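Long-range contacts in head completion protein gp6 (Enterobacteria phage HK97, PDB 3JVO), which completes the phage head by forming a thirteen-subunit connector ring that binds the portal protein and gp7, leaving an open channel for DNA ejection: residues I3-V8 against W49-I55; A36-C40 against A62-F67; P56-A62 against M91-H95. All coordinates share one frame. Numbering follows the deposited sequence.

Interaction 1 (I3-V8 against W49-I55); sequences IDVLDV and WKVAADI
This is an apolar surface contact in a helical subunit: the N-terminal tail and its capped short helix lie against the loop that joins helix 26-44 to helix 57-72. I3 and D4 are extended. D4 is the N-cap of the weakly bonded helical turn 5-8, its OD1 accepting from L6 N at 2.9 Å. In segment 49-55 a 3-10 turn spans 52-54, with D54 N bonded to V51 O at 2.8 Å; D54 OD2 accepts hydrogen bonds from K50 N (2.8 Å) and V51 N (3.0 Å). The two segments come closest at V8 and A52, CA to CA 5.0 Å. I3, with chi1 m and chi2 t, enters the bowl of this loop: its CD1 lies 3.5 Å from W49 O and 3.8 Å from I55 CD1, its CG1 3.6 Å from K50 O. W49 has its CA-to-CB bond toward segment 3-8, but its ring leads away to M41 and V59. I3 and V5 also pack on F37 of helix 26-44. A52 points at the tail, its CB 3.6 Å from D7 O, and V8 (chi1 t) brings CG2 to 3.6 Å from A52 CB and 4.0 Å from I55 CG1.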
# COMPACT_ATOMS: atom_id res chain seq x y z
N ILE G 3 -52.45 -1.58 6.44
CA ILE G 3 -52.01 -1.05 7.72
C ILE G 3 -51.32 0.30 7.54
O ILE G 3 -50.48 0.48 6.65
CB ILE G 3 -51.06 -2.05 8.45
CG1 ILE G 3 -51.76 -3.41 8.63
CG2 ILE G 3 -50.63 -1.50 9.82
CD1 ILE G 3 -50.85 -4.51 9.10
N ASP G 4 -51.69 1.25 8.39
CA ASP G 4 -51.05 2.55 8.41
C ASP G 4 -49.80 2.46 9.31
O ASP G 4 -49.91 2.15 10.50
CB ASP G 4 -52.03 3.59 8.95
CG ASP G 4 -51.40 4.96 9.10
OD1 ASP G 4 -50.17 5.11 8.90
OD2 ASP G 4 -52.14 5.91 9.42
N VAL G 5 -48.62 2.75 8.74
CA VAL G 5 -47.36 2.64 9.50
C VAL G 5 -47.39 3.43 10.82
O VAL G 5 -46.86 2.97 11.81
CB VAL G 5 -46.10 3.01 8.64
CG1 VAL G 5 -46.12 4.44 8.21
CG2 VAL G 5 -44.81 2.69 9.42
N LEU G 6 -48.04 4.59 10.83
CA LEU G 6 -48.12 5.41 12.04
C LEU G 6 -48.98 4.80 13.17
O LEU G 6 -48.90 5.26 14.30
CB LEU G 6 -48.55 6.85 11.72
CG LEU G 6 -47.58 7.62 10.81
CD1 LEU G 6 -48.08 9.04 10.53
CD2 LEU G 6 -46.18 7.67 11.43
N ASP G 7 -49.76 3.75 12.87
CA ASP G 7 -50.48 3.01 13.91
C ASP G 7 -49.60 1.94 14.51
O ASP G 7 -49.92 1.38 15.56
CB ASP G 7 -51.71 2.31 13.33
CG ASP G 7 -52.82 3.27 12.95
OD1 ASP G 7 -52.88 4.39 13.52
OD2 ASP G 7 -53.63 2.88 12.07
N VAL G 8 -48.51 1.62 13.81
CA VAL G 8 -47.52 0.63 14.23
C VAL G 8 -46.40 1.35 15.02
O VAL G 8 -46.06 0.95 16.12
CB VAL G 8 -46.94 -0.12 12.99
CG1 VAL G 8 -45.89 -1.16 13.38
CG2 VAL G 8 -48.07 -0.79 12.17
N TRP G 49 -50.61 -10.84 8.96
CA TRP G 49 -50.52 -9.57 9.70
C TRP G 49 -51.59 -8.62 9.19
O TRP G 49 -51.35 -7.84 8.25
CB TRP G 49 -49.13 -8.92 9.64
CG TRP G 49 -48.02 -9.77 10.19
CD1 TRP G 49 -48.11 -10.76 11.14
CD2 TRP G 49 -46.63 -9.69 9.84
NE1 TRP G 49 -46.87 -11.30 11.39
CE2 TRP G 49 -45.94 -10.66 10.59
CE3 TRP G 49 -45.91 -8.88 8.95
CZ2 TRP G 49 -44.57 -10.87 10.48
CZ3 TRP G 49 -44.55 -9.09 8.83
CH2 TRP G 49 -43.89 -10.07 9.60
N LYS G 50 -52.76 -8.67 9.82
CA LYS G 50 -53.95 -7.97 9.34
C LYS G 50 -54.09 -6.56 9.91
O LYS G 50 -54.54 -5.66 9.21
CB LYS G 50 -55.20 -8.77 9.69
CG LYS G 50 -55.90 -9.43 8.50
CD LYS G 50 -54.98 -10.31 7.67
CE LYS G 50 -55.77 -11.26 6.79
NZ LYS G 50 -56.24 -12.39 7.61
N VAL G 51 -53.72 -6.42 11.18
CA VAL G 51 -53.78 -5.13 11.89
C VAL G 51 -52.41 -4.71 12.46
O VAL G 51 -51.50 -5.55 12.60
CB VAL G 51 -54.83 -5.19 13.05
CG1 VAL G 51 -56.25 -5.39 12.49
CG2 VAL G 51 -54.46 -6.28 14.06
N ALA G 52 -52.29 -3.43 12.80
CA ALA G 52 -51.03 -2.83 13.31
C ALA G 52 -50.43 -3.61 14.48
O ALA G 52 -49.21 -3.79 14.56
CB ALA G 52 -51.25 -1.37 13.70
N ALA G 53 -51.30 -4.07 15.38
CA ALA G 53 -50.91 -4.83 16.56
C ALA G 53 -50.32 -6.21 16.22
O ALA G 53 -49.68 -6.84 17.07
CB ALA G 53 -52.07 -4.97 17.53
N ASP G 54 -50.53 -6.67 14.99
CA ASP G 54 -49.94 -7.94 14.55
C ASP G 54 -48.42 -7.87 14.26
O ASP G 54 -47.73 -8.88 14.30
CB ASP G 54 -50.66 -8.47 13.31
CG ASP G 54 -52.10 -8.88 13.59
OD1 ASP G 54 -52.45 -9.12 14.77
OD2 ASP G 54 -52.87 -8.97 12.60
N ILE G 55 -47.91 -6.68 13.97
CA ILE G 55 -46.51 -6.56 13.53
C ILE G 55 -45.52 -6.87 14.66
O ILE G 55 -45.56 -6.24 15.72
CB ILE G 55 -46.18 -5.16 12.89
CG1 ILE G 55 -47.29 -4.69 11.93
CG2 ILE G 55 -44.82 -5.20 12.19
CD1 ILE G 55 -47.58 -5.63 10.77

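Interaction 2 (A36-C40 against A62-F67); sequences AFDYC and AVLLVF
Both segments are regular alpha-helix, each a piece from the middle of a longer one: 36-40 of helix 26-44 and 62-67 of helix 57-72. Their local axes approach to 8.8 Å and run obliquely antiparallel, with 126° between the N-to-C directions and a signed crossing angle of 126°. The register is set by A36 and F67, whose CA atoms are 5.1 Å apart. That closeness is possible because A36 offers just a methyl: A36 CB sits 3.5 Å from F67 N, 3.7 Å from V63 O and 3.7 Å from V66 CG1, in the hollow between V63, V66 and F67. One turn further on, C40 (chi1 m) repeats the theme, with CB 3.8 Å from V63 CG2 and SG 3.9 Å from V66 CG2 and 4.1 Å from A62 CB. V63 and V66, both chi1 t, therefore each touch A36 and C40. This is the helical core of the gp6 subunit, a member of the gp6/gp15 head completion family, close to the centre of the chain, where the two longest helices cross. The aromatic rings complete the seam. F37 (t) meets V63 CG2 with its ring edge, CD1 at 4.1 Å, and Y39 (t) brings CD2 to 4.2 Å from V66 CG1. F67, chi1 157°, uses its CB against A36 CB at 3.9 Å while its ring leads away to F14 of helix 11-17. Other subunits reach the pair: Y39 and V66 pack on M91 of a neighbouring subunit, and D38 OD2 is hydrogen-bonded to A58 N of that same neighbour.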
# COMPACT_ATOMS: atom_id res chain seq x y z
N ALA G 36 -40.53 2.77 4.09
CA ALA G 36 -39.81 1.74 4.84
C ALA G 36 -40.74 0.60 5.25
O ALA G 36 -40.35 -0.57 5.23
CB ALA G 36 -39.18 2.34 6.06
N PHE G 37 -41.95 0.96 5.66
CA PHE G 37 -42.92 -0.03 6.08
C PHE G 37 -43.37 -0.87 4.90
O PHE G 37 -43.39 -2.11 5.00
CB PHE G 37 -44.12 0.65 6.74
CG PHE G 37 -45.14 -0.30 7.30
CD1 PHE G 37 -44.86 -1.08 8.44
CD2 PHE G 37 -46.41 -0.39 6.74
CE1 PHE G 37 -45.83 -1.96 8.97
CE2 PHE G 37 -47.38 -1.26 7.26
CZ PHE G 37 -47.09 -2.04 8.37
N ASP G 38 -43.72 -0.21 3.80
CA ASP G 38 -44.10 -0.88 2.56
C ASP G 38 -43.01 -1.89 2.15
O ASP G 38 -43.29 -3.05 1.85
CB ASP G 38 -44.35 0.16 1.46
CG ASP G 38 -44.70 -0.47 0.11
OD1 ASP G 38 -45.49 -1.44 0.09
OD2 ASP G 38 -44.22 0.01 -0.94
N TYR G 39 -41.76 -1.44 2.18
CA TYR G 39 -40.63 -2.29 1.81
C TYR G 39 -40.53 -3.51 2.74
O TYR G 39 -40.45 -4.65 2.26
CB TYR G 39 -39.33 -1.48 1.82
CG TYR G 39 -38.10 -2.32 1.58
CD1 TYR G 39 -37.71 -2.66 0.29
CD2 TYR G 39 -37.33 -2.78 2.65
CE1 TYR G 39 -36.59 -3.45 0.07
CE2 TYR G 39 -36.23 -3.56 2.45
CZ TYR G 39 -35.86 -3.90 1.16
OH TYR G 39 -34.75 -4.67 0.97
N CYS G 40 -40.53 -3.28 4.06
CA CYS G 40 -40.38 -4.39 4.99
C CYS G 40 -41.55 -5.39 4.93
O CYS G 40 -41.32 -6.59 5.00
CB CYS G 40 -40.15 -3.91 6.42
SG CYS G 40 -38.57 -3.04 6.63
N ALA G 62 -36.58 -3.43 12.08
CA ALA G 62 -36.15 -3.27 10.69
C ALA G 62 -36.72 -2.00 10.01
O ALA G 62 -36.00 -1.31 9.29
CB ALA G 62 -36.47 -4.53 9.84
N VAL G 63 -38.00 -1.71 10.23
CA VAL G 63 -38.61 -0.53 9.62
C VAL G 63 -37.88 0.74 10.09
O VAL G 63 -37.60 1.64 9.30
CB VAL G 63 -40.12 -0.44 9.98
CG1 VAL G 63 -40.71 0.93 9.57
CG2 VAL G 63 -40.92 -1.60 9.32
N LEU G 64 -37.56 0.80 11.37
CA LEU G 64 -36.81 1.93 11.92
C LEU G 64 -35.47 2.08 11.22
O LEU G 64 -35.05 3.20 10.93
CB LEU G 64 -36.60 1.77 13.42
CG LEU G 64 -37.79 2.04 14.35
CD1 LEU G 64 -37.34 1.74 15.80
CD2 LEU G 64 -38.31 3.49 14.26
N LEU G 65 -34.79 0.96 10.93
CA LEU G 65 -33.47 1.04 10.30
C LEU G 65 -33.57 1.49 8.84
O LEU G 65 -32.77 2.30 8.34
CB LEU G 65 -32.75 -0.29 10.40
CG LEU G 65 -32.30 -0.76 11.80
CD1 LEU G 65 -32.00 -2.23 11.75
CD2 LEU G 65 -31.06 0.03 12.22
N VAL G 66 -34.56 0.96 8.15
CA VAL G 66 -34.77 1.30 6.75
C VAL G 66 -35.18 2.78 6.65
O VAL G 66 -34.71 3.50 5.79
CB VAL G 66 -35.78 0.32 6.07
CG1 VAL G 66 -36.13 0.78 4.62
CG2 VAL G 66 -35.20 -1.07 6.05
N PHE G 67 -36.08 3.20 7.54
CA PHE G 67 -36.56 4.59 7.59
C PHE G 67 -35.40 5.56 7.83
O PHE G 67 -35.25 6.57 7.12
CB PHE G 67 -37.63 4.75 8.70
CG PHE G 67 -37.76 6.17 9.21
CD1 PHE G 67 -38.59 7.08 8.57
CD2 PHE G 67 -37.02 6.61 10.31
CE1 PHE G 67 -38.67 8.41 9.02
CE2 PHE G 67 -37.11 7.93 10.78
CZ PHE G 67 -37.94 8.82 10.14

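Interaction 3 (P56-A62 against M91-H95); sequences PAAVKGA and MMFIH
The shape here is a row of small residues on one helix receiving large side chains from another segment. Residues 57-62 form the first turns of helix 57-72, with P56 at the N-cap; M91 to F93 are helical, and the chain then turns through I94 and H95, H95 N bonding to M92 O at 3.0 Å. The backbones match A58 to M91 and V59 to M92, with CA atoms 5.1 and 5.6 Å apart. A58, G61 and A62 make the hollows. M91, a selenomethionine with chi1 and chi2 both m, lies along them: its CB is 3.3 Å from A58 O and 3.9 Å from A62 CB, its SE is 4.0 Å from A58 CB, and its CE ends 4.2 Å from G61 CA. A CB on G61 would stand only 2.8 Å from that M91 CE, a clash. M92, also a selenomethionine (chi1 -87°, chi2 t), puts CG 3.6 Å from A62 CB and runs on to C40. I94 (chi1 p) curls its end back so that CD1 touches A58 CB at 3.6 Å. At the helix start, H95 is the bump: P56 CB sits over the face of its ring, 3.5 Å from the centroid and 20° off the normal, a CH-pi contact, while V59 CG2 packs 3.6 Å from H95 CB. A58 N is hydrogen-bonded to D38 OD2 of a neighbouring subunit, and I94 O to R42 NH2 of that neighbour. This is close small-residue packing, joining helix 57-72 to the end of helix 87-93 at a subunit interface of the tridecameric connector.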
# COMPACT_ATOMS: atom_id res chain seq x y z
N PRO G 56 -44.63 -7.85 14.45
CA PRO G 56 -43.65 -8.20 15.47
C PRO G 56 -42.63 -7.11 15.76
O PRO G 56 -42.30 -6.30 14.87
CB PRO G 56 -42.93 -9.41 14.87
CG PRO G 56 -43.81 -9.92 13.80
CD PRO G 56 -44.51 -8.72 13.26
N ALA G 57 -42.10 -7.12 16.98
CA ALA G 57 -41.09 -6.18 17.40
C ALA G 57 -39.85 -6.18 16.49
O ALA G 57 -39.34 -5.12 16.16
CB ALA G 57 -40.71 -6.42 18.86
N ALA G 58 -39.37 -7.36 16.06
CA ALA G 58 -38.16 -7.39 15.23
C ALA G 58 -38.41 -6.66 13.90
O ALA G 58 -37.51 -5.97 13.38
CB ALA G 58 -37.68 -8.83 14.98
N VAL G 59 -39.61 -6.84 13.34
CA VAL G 59 -39.97 -6.16 12.09
C VAL G 59 -40.07 -4.64 12.34
O VAL G 59 -39.61 -3.84 11.53
CB VAL G 59 -41.27 -6.77 11.46
CG1 VAL G 59 -41.73 -6.00 10.22
CG2 VAL G 59 -41.04 -8.24 11.09
N LYS G 60 -40.60 -4.24 13.48
CA LYS G 60 -40.60 -2.83 13.81
C LYS G 60 -39.15 -2.28 13.83
O LYS G 60 -38.87 -1.20 13.31
CB LYS G 60 -41.34 -2.61 15.12
CG LYS G 60 -42.87 -2.72 14.98
CD LYS G 60 -43.61 -2.76 16.32
CE LYS G 60 -43.35 -1.52 17.16
NZ LYS G 60 -44.24 -1.43 18.40
N GLY G 61 -38.22 -3.06 14.40
CA GLY G 61 -36.81 -2.73 14.40
C GLY G 61 -36.25 -2.53 13.00
O GLY G 61 -35.51 -1.56 12.77
N ALA G 62 -36.58 -3.43 12.08
CA ALA G 62 -36.15 -3.27 10.69
C ALA G 62 -36.72 -2.00 10.01
O ALA G 62 -36.00 -1.31 9.29
CB ALA G 62 -36.47 -4.53 9.84
N MSE G 91 -33.22 -8.87 11.16
CA MSE G 91 -34.49 -8.60 11.85
C MSE G 91 -35.68 -9.08 11.01
O MSE G 91 -36.64 -9.59 11.55
CB MSE G 91 -34.66 -7.11 12.11
CG MSE G 91 -33.67 -6.49 13.10
SE MSE G 91 -34.21 -6.90 14.91
CE MSE G 91 -33.64 -5.20 15.55
N MSE G 92 -35.61 -8.90 9.69
CA MSE G 92 -36.70 -9.28 8.78
C MSE G 92 -36.76 -10.79 8.49
O MSE G 92 -37.83 -11.37 8.33
CB MSE G 92 -36.57 -8.51 7.46
CG MSE G 92 -37.21 -7.14 7.42
SE MSE G 92 -36.94 -6.35 5.65
CE MSE G 92 -35.07 -5.91 5.63
N PHE G 93 -35.59 -11.41 8.41
CA PHE G 93 -35.46 -12.80 7.95
C PHE G 93 -36.23 -13.75 8.87
O PHE G 93 -36.88 -14.67 8.41
CB PHE G 93 -33.97 -13.18 7.87
CG PHE G 93 -33.71 -14.64 7.55
CD1 PHE G 93 -33.57 -15.07 6.23
CD2 PHE G 93 -33.56 -15.58 8.58
CE1 PHE G 93 -33.31 -16.42 5.95
CE2 PHE G 93 -33.31 -16.91 8.30
CZ PHE G 93 -33.18 -17.33 6.99
N ILE G 94 -36.15 -13.48 10.17
CA ILE G 94 -36.78 -14.33 11.19
C ILE G 94 -38.32 -14.20 11.22
O ILE G 94 -38.99 -14.94 11.93
CB ILE G 94 -36.13 -14.13 12.59
CG1 ILE G 94 -35.99 -12.65 12.93
CG2 ILE G 94 -34.76 -14.77 12.64
CD1 ILE G 94 -36.98 -12.17 13.91
N HIS G 95 -38.86 -13.28 10.42
CA HIS G 95 -40.32 -13.14 10.25
C HIS G 95 -40.76 -13.21 8.79
O HIS G 95 -41.86 -12.78 8.41
CB HIS G 95 -40.82 -11.87 10.93
CG HIS G 95 -40.91 -11.98 12.42
ND1 HIS G 95 -40.10 -11.26 13.27
CD2 HIS G 95 -41.70 -12.75 13.21
CE1 HIS G 95 -40.39 -11.58 14.52
NE2 HIS G 95 -41.35 -12.48 14.51

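In the fold
Interaction 2 is the core of the subunit, with every touching residue buried, while interaction 1 lies at the surface, about 13 Å away between centres. Interaction 3 is also mostly buried and covers the most area. Interactions 2 and 3 share helix 57-72 and A62, and C40 SG meets M92 SE at 3.8 Å. F37 links interactions 1 and 2, its CB 3.4 Å from V5 CG2, while W49 joins 1 to 3, its CZ2 3.5 Å from P56 CD. The chemistry follows position: I3 against loop carbonyls, plus small apolar packing, in 1; helix-helix packing of alanine, valine, cysteine and aromatic rings in 2; methionine (selenomethionine in this crystal) and CH-pi packing in 3. Other subunits touch 2 and 3, but not 1.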